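Local coordinates for protein putative DNA helicase (PDB 3DMN) that is a putative DNA helicase whose C-terminal domain, of the UvrD-like family, probably takes part in ATP-driven unwinding of duplex DNA, at residues D48-Q53 and A117-N122. Residues are numbered along the deposited sequence; the frame is centred on the assembly and turned at random. Where two conformers were deposited one is given.
Sequences DQVVDQ and AVIVWN. With ACT (acetate ion), chain K; ACT (acetate ion), chain L.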
ATOM      1  N   ASP A  48      -5.549   0.862  12.657  1.00 25.79           N
ATOM      2  CA  ASP A  48      -6.961   0.440  12.599  1.00 25.78           C
ATOM      3  C   ASP A  48      -7.376   0.207  11.126  1.00 26.24           C
ATOM      4  O   ASP A  48      -8.070  -0.772  10.781  1.00 27.65           O
ATOM      5  CB  ASP A  48      -7.881   1.545  13.124  1.00 24.53           C
ATOM      6  CG  ASP A  48      -7.838   1.718  14.656  1.00 24.70           C
ATOM      7  OD1 ASP A  48      -7.174   0.921  15.370  1.00 26.68           O
ATOM      8  OD2 ASP A  48      -8.596   2.592  15.169  1.00 26.76           O
ATOM      9  N   GLN A  49      -6.997   1.151  10.261  1.00 26.49           N
ATOM     10  CA  GLN A  49      -7.431   1.018   8.870  0.50 27.37           C
ATOM     11  C   GLN A  49      -6.770  -0.155   8.180  1.00 27.51           C
ATOM     12  O   GLN A  49      -7.401  -0.816   7.332  1.00 28.34           O
ATOM     13  CB  GLN A  49      -7.240   2.311   8.064  0.50 26.94           C
ATOM     14  CG  GLN A  49      -7.691   2.181   6.606  0.50 28.63           C
ATOM     15  CD  GLN A  49      -9.146   1.743   6.403  0.50 26.90           C
ATOM     16  OE1 GLN A  49     -10.042   2.048   7.202  0.50 31.26           O
ATOM     17  NE2 GLN A  49      -9.385   1.028   5.301  0.50 28.35           N
ATOM     18  N   VAL A  50      -5.508  -0.420   8.505  1.00 26.98           N
ATOM     19  CA  VAL A  50      -4.826  -1.603   7.956  1.00 26.02           C
ATOM     20  C   VAL A  50      -5.557  -2.893   8.396  1.00 26.05           C
ATOM     21  O   VAL A  50      -5.798  -3.803   7.592  1.00 26.38           O
ATOM     22  CB  VAL A  50      -3.360  -1.655   8.378  1.00 26.97           C
ATOM     23  CG1 VAL A  50      -2.730  -2.925   7.914  1.00 26.87           C
ATOM     24  CG2 VAL A  50      -2.603  -0.433   7.787  1.00 28.51           C
ATOM     25  N   VAL A  51      -5.891  -2.974   9.676  1.00 25.74           N
ATOM     26  CA  VAL A  51      -6.609  -4.157  10.199  1.00 27.33           C
ATOM     27  C   VAL A  51      -7.936  -4.357   9.443  1.00 27.45           C
ATOM     28  O   VAL A  51      -8.285  -5.468   8.985  1.00 27.57           O
ATOM     29  CB  VAL A  51      -6.845  -3.993  11.713  1.00 27.07           C
ATOM     30  CG1 VAL A  51      -7.847  -5.016  12.243  1.00 28.60           C
ATOM     31  CG2 VAL A  51      -5.511  -4.168  12.453  1.00 30.06           C
ATOM     32  N   ASP A  52      -8.650  -3.249   9.282  1.00 27.09           N
ATOM     33  CA  ASP A  52      -9.941  -3.238   8.634  1.00 28.13           C
ATOM     34  C   ASP A  52      -9.828  -3.628   7.149  1.00 28.54           C
ATOM     35  O   ASP A  52     -10.646  -4.437   6.641  1.00 30.23           O
ATOM     36  CB  ASP A  52     -10.583  -1.878   8.757  1.00 28.96           C
ATOM     37  CG  ASP A  52     -10.999  -1.555  10.165  1.00 29.27           C
ATOM     38  OD1 ASP A  52     -10.850  -2.406  11.063  1.00 29.90           O
ATOM     39  OD2 ASP A  52     -11.531  -0.433  10.350  1.00 30.79           O
ATOM     40  N   GLN A  53      -8.824  -3.074   6.467  1.00 27.74           N
ATOM     41  CA  GLN A  53      -8.597  -3.426   5.065  1.00 28.46           C
ATOM     42  C   GLN A  53      -8.211  -4.897   4.882  1.00 28.73           C
ATOM     43  O   GLN A  53      -8.646  -5.556   3.942  1.00 29.18           O
ATOM     44  CB  GLN A  53      -7.538  -2.514   4.446  1.00 28.55           C
ATOM     45  CG  GLN A  53      -7.463  -2.681   2.908  1.00 30.01           C
ATOM     46  CD  GLN A  53      -8.695  -2.145   2.224  1.00 30.81           C
ATOM     47  OE1 GLN A  53      -9.291  -2.814   1.360  1.00 35.57           O
ATOM     48  NE2 GLN A  53      -9.111  -0.971   2.625  1.00 29.10           N
ATOM     49  N   ALA A 117      -3.356  -7.973  -3.842  1.00 28.84           N
ATOM     50  CA  ALA A 117      -3.766  -6.739  -3.162  1.00 27.87           C
ATOM     51  C   ALA A 117      -2.548  -6.168  -2.447  1.00 28.35           C
ATOM     52  O   ALA A 117      -1.711  -6.908  -1.892  1.00 28.17           O
ATOM     53  CB  ALA A 117      -4.848  -7.048  -2.159  1.00 28.40           C
ATOM     54  N   VAL A 118      -2.457  -4.845  -2.463  1.00 28.36           N
ATOM     55  CA  VAL A 118      -1.384  -4.162  -1.753  1.00 27.52           C
ATOM     56  C   VAL A 118      -2.027  -3.129  -0.849  1.00 28.77           C
ATOM     57  O   VAL A 118      -2.945  -2.425  -1.260  1.00 28.95           O
ATOM     58  CB  VAL A 118      -0.418  -3.429  -2.749  1.00 28.89           C
ATOM     59  CG1 VAL A 118       0.535  -2.480  -1.992  1.00 30.19           C
ATOM     60  CG2 VAL A 118       0.398  -4.488  -3.549  1.00 29.50           C
ATOM     61  N   ILE A 119      -1.490  -3.032   0.357  1.00 27.26           N
ATOM     62  CA  ILE A 119      -1.789  -1.860   1.217  1.00 27.65           C
ATOM     63  C   ILE A 119      -0.499  -1.060   1.352  1.00 27.78           C
ATOM     64  O   ILE A 119       0.494  -1.605   1.834  1.00 28.53           O
ATOM     65  CB  ILE A 119      -2.270  -2.307   2.583  1.00 27.34           C
ATOM     66  CG1 ILE A 119      -3.580  -3.095   2.466  1.00 29.20           C
ATOM     67  CG2 ILE A 119      -2.426  -1.085   3.572  1.00 28.61           C
ATOM     68  CD1 ILE A 119      -3.970  -3.859   3.796  1.00 28.93           C
ATOM     69  N   VAL A 120      -0.482   0.186   0.856  1.00 27.27           N
ATOM     70  CA  VAL A 120       0.687   1.047   0.990  1.00 26.74           C
ATOM     71  C   VAL A 120       0.644   1.686   2.363  1.00 27.37           C
ATOM     72  O   VAL A 120      -0.250   2.469   2.678  1.00 28.83           O
ATOM     73  CB  VAL A 120       0.719   2.149  -0.111  1.00 27.80           C
ATOM     74  CG1 VAL A 120       1.976   2.962   0.009  1.00 26.73           C
ATOM     75  CG2 VAL A 120       0.629   1.486  -1.482  1.00 29.25           C
ATOM     76  N   TRP A 121       1.665   1.389   3.172  1.00 26.99           N
ATOM     77  CA  TRP A 121       1.658   1.910   4.543  1.00 27.72           C
ATOM     78  C   TRP A 121       2.260   3.314   4.623  1.00 28.96           C
ATOM     79  O   TRP A 121       3.456   3.567   4.313  1.00 28.42           O
ATOM     80  CB  TRP A 121       2.392   0.948   5.520  1.00 28.13           C
ATOM     81  CG  TRP A 121       2.589   1.555   6.853  1.00 27.78           C
ATOM     82  CD1 TRP A 121       3.797   1.876   7.451  1.00 30.05           C
ATOM     83  CD2 TRP A 121       1.565   1.999   7.749  1.00 29.07           C
ATOM     84  NE1 TRP A 121       3.577   2.456   8.699  1.00 28.63           N
ATOM     85  CE2 TRP A 121       2.215   2.561   8.890  1.00 27.59           C
ATOM     86  CE3 TRP A 121       0.162   1.950   7.724  1.00 30.22           C
ATOM     87  CZ2 TRP A 121       1.496   3.061   9.974  1.00 28.61           C
ATOM     88  CZ3 TRP A 121      -0.558   2.490   8.811  1.00 27.83           C
ATOM     89  CH2 TRP A 121       0.125   3.032   9.904  1.00 27.84           C
ATOM     90  N   ASN A 122       1.407   4.230   5.066  1.00 28.25           N
ATOM     91  CA  ASN A 122       1.828   5.596   5.413  1.00 27.68           C
ATOM     92  C   ASN A 122       2.338   6.391   4.215  1.00 27.35           C
ATOM     93  O   ASN A 122       3.463   6.925   4.218  1.00 28.34           O
ATOM     94  CB  ASN A 122       2.784   5.662   6.593  1.00 27.53           C
ATOM     95  CG  ASN A 122       2.541   6.932   7.414  1.00 28.17           C
ATOM     96  OD1 ASN A 122       1.695   7.726   7.015  1.00 29.64           O
ATOM     97  ND2 ASN A 122       3.299   7.150   8.503  1.00 32.02           N
TER
HETATM   98  C   ACT K  10       5.460   4.717  10.088  1.00 27.22           C
HETATM   99  O   ACT K  10       5.610   3.471  10.441  1.00 28.18           O
HETATM  100  OXT ACT K  10       5.574   5.088   8.872  1.00 24.55           O
HETATM  101  CH3 ACT K  10       5.132   5.777  11.082  1.00 29.07           C
HETATM  102  C   ACT L  11       3.066   8.947  11.620  1.00 30.41           C
HETATM  103  O   ACT L  11       3.182   7.722  11.886  1.00 31.28           O
HETATM  104  OXT ACT L  11       3.089   9.325  10.426  1.00 27.43           O
HETATM  105  CH3 ACT L  11       2.898   9.948  12.725  1.00 30.00           C
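V50, I119, Q53 and W121 join a helix to a central strand in the parallel alpha/beta sandwich of a UvrD-like helicase C-terminal domain, a P-loop NTPase relative. Helix 43-59 lies over the sheet and runs antiparallel to strand 118-121, at 177° with the axes of the two segments 10.3 Å apart, as expected where helices return the chain between parallel strands. The contact is buried and made mainly by side chains. V50 points at the strand and sits over I119, the CA atoms of the two lying 7.4 Å apart. Its CG2 does the work: anti to the carbonyl carbon, this methyl comes obliquely to the six-membered ring of W121, 3.7 Å from both CE3 and CZ3, while CG2 of I119 stays at a looser 4.3 Å from the same methyl. One helical turn on, the aliphatic part of Q53 packs on the other branch of I119, whose chi1 of -63° sets CG1 anti to its carbonyl carbon and carries CD1 to 3.8 Å from Q53 CG. I66 also touches V50, and L54 touches I119, so the apolar layer continues along the helix and onto strand 64-68. W121 ends the strand, its indole reaching onward past the strand's end and toward helix 43-59, where V47 touches it as well. Replacing W121 by an alanine would probably leave V50 CG2 facing a gap and deprive a bound acetate of its indole donor. That acetate probably comes from the crystallisation liquor. Its O lies in the indole plane at the pyrrole edge, where W121 NE1 gives it a nearly straight bond of 2.9 Å (173°), and N122 ND2 holds its OXT at 3.1 Å while donating to OXT of a second acetate.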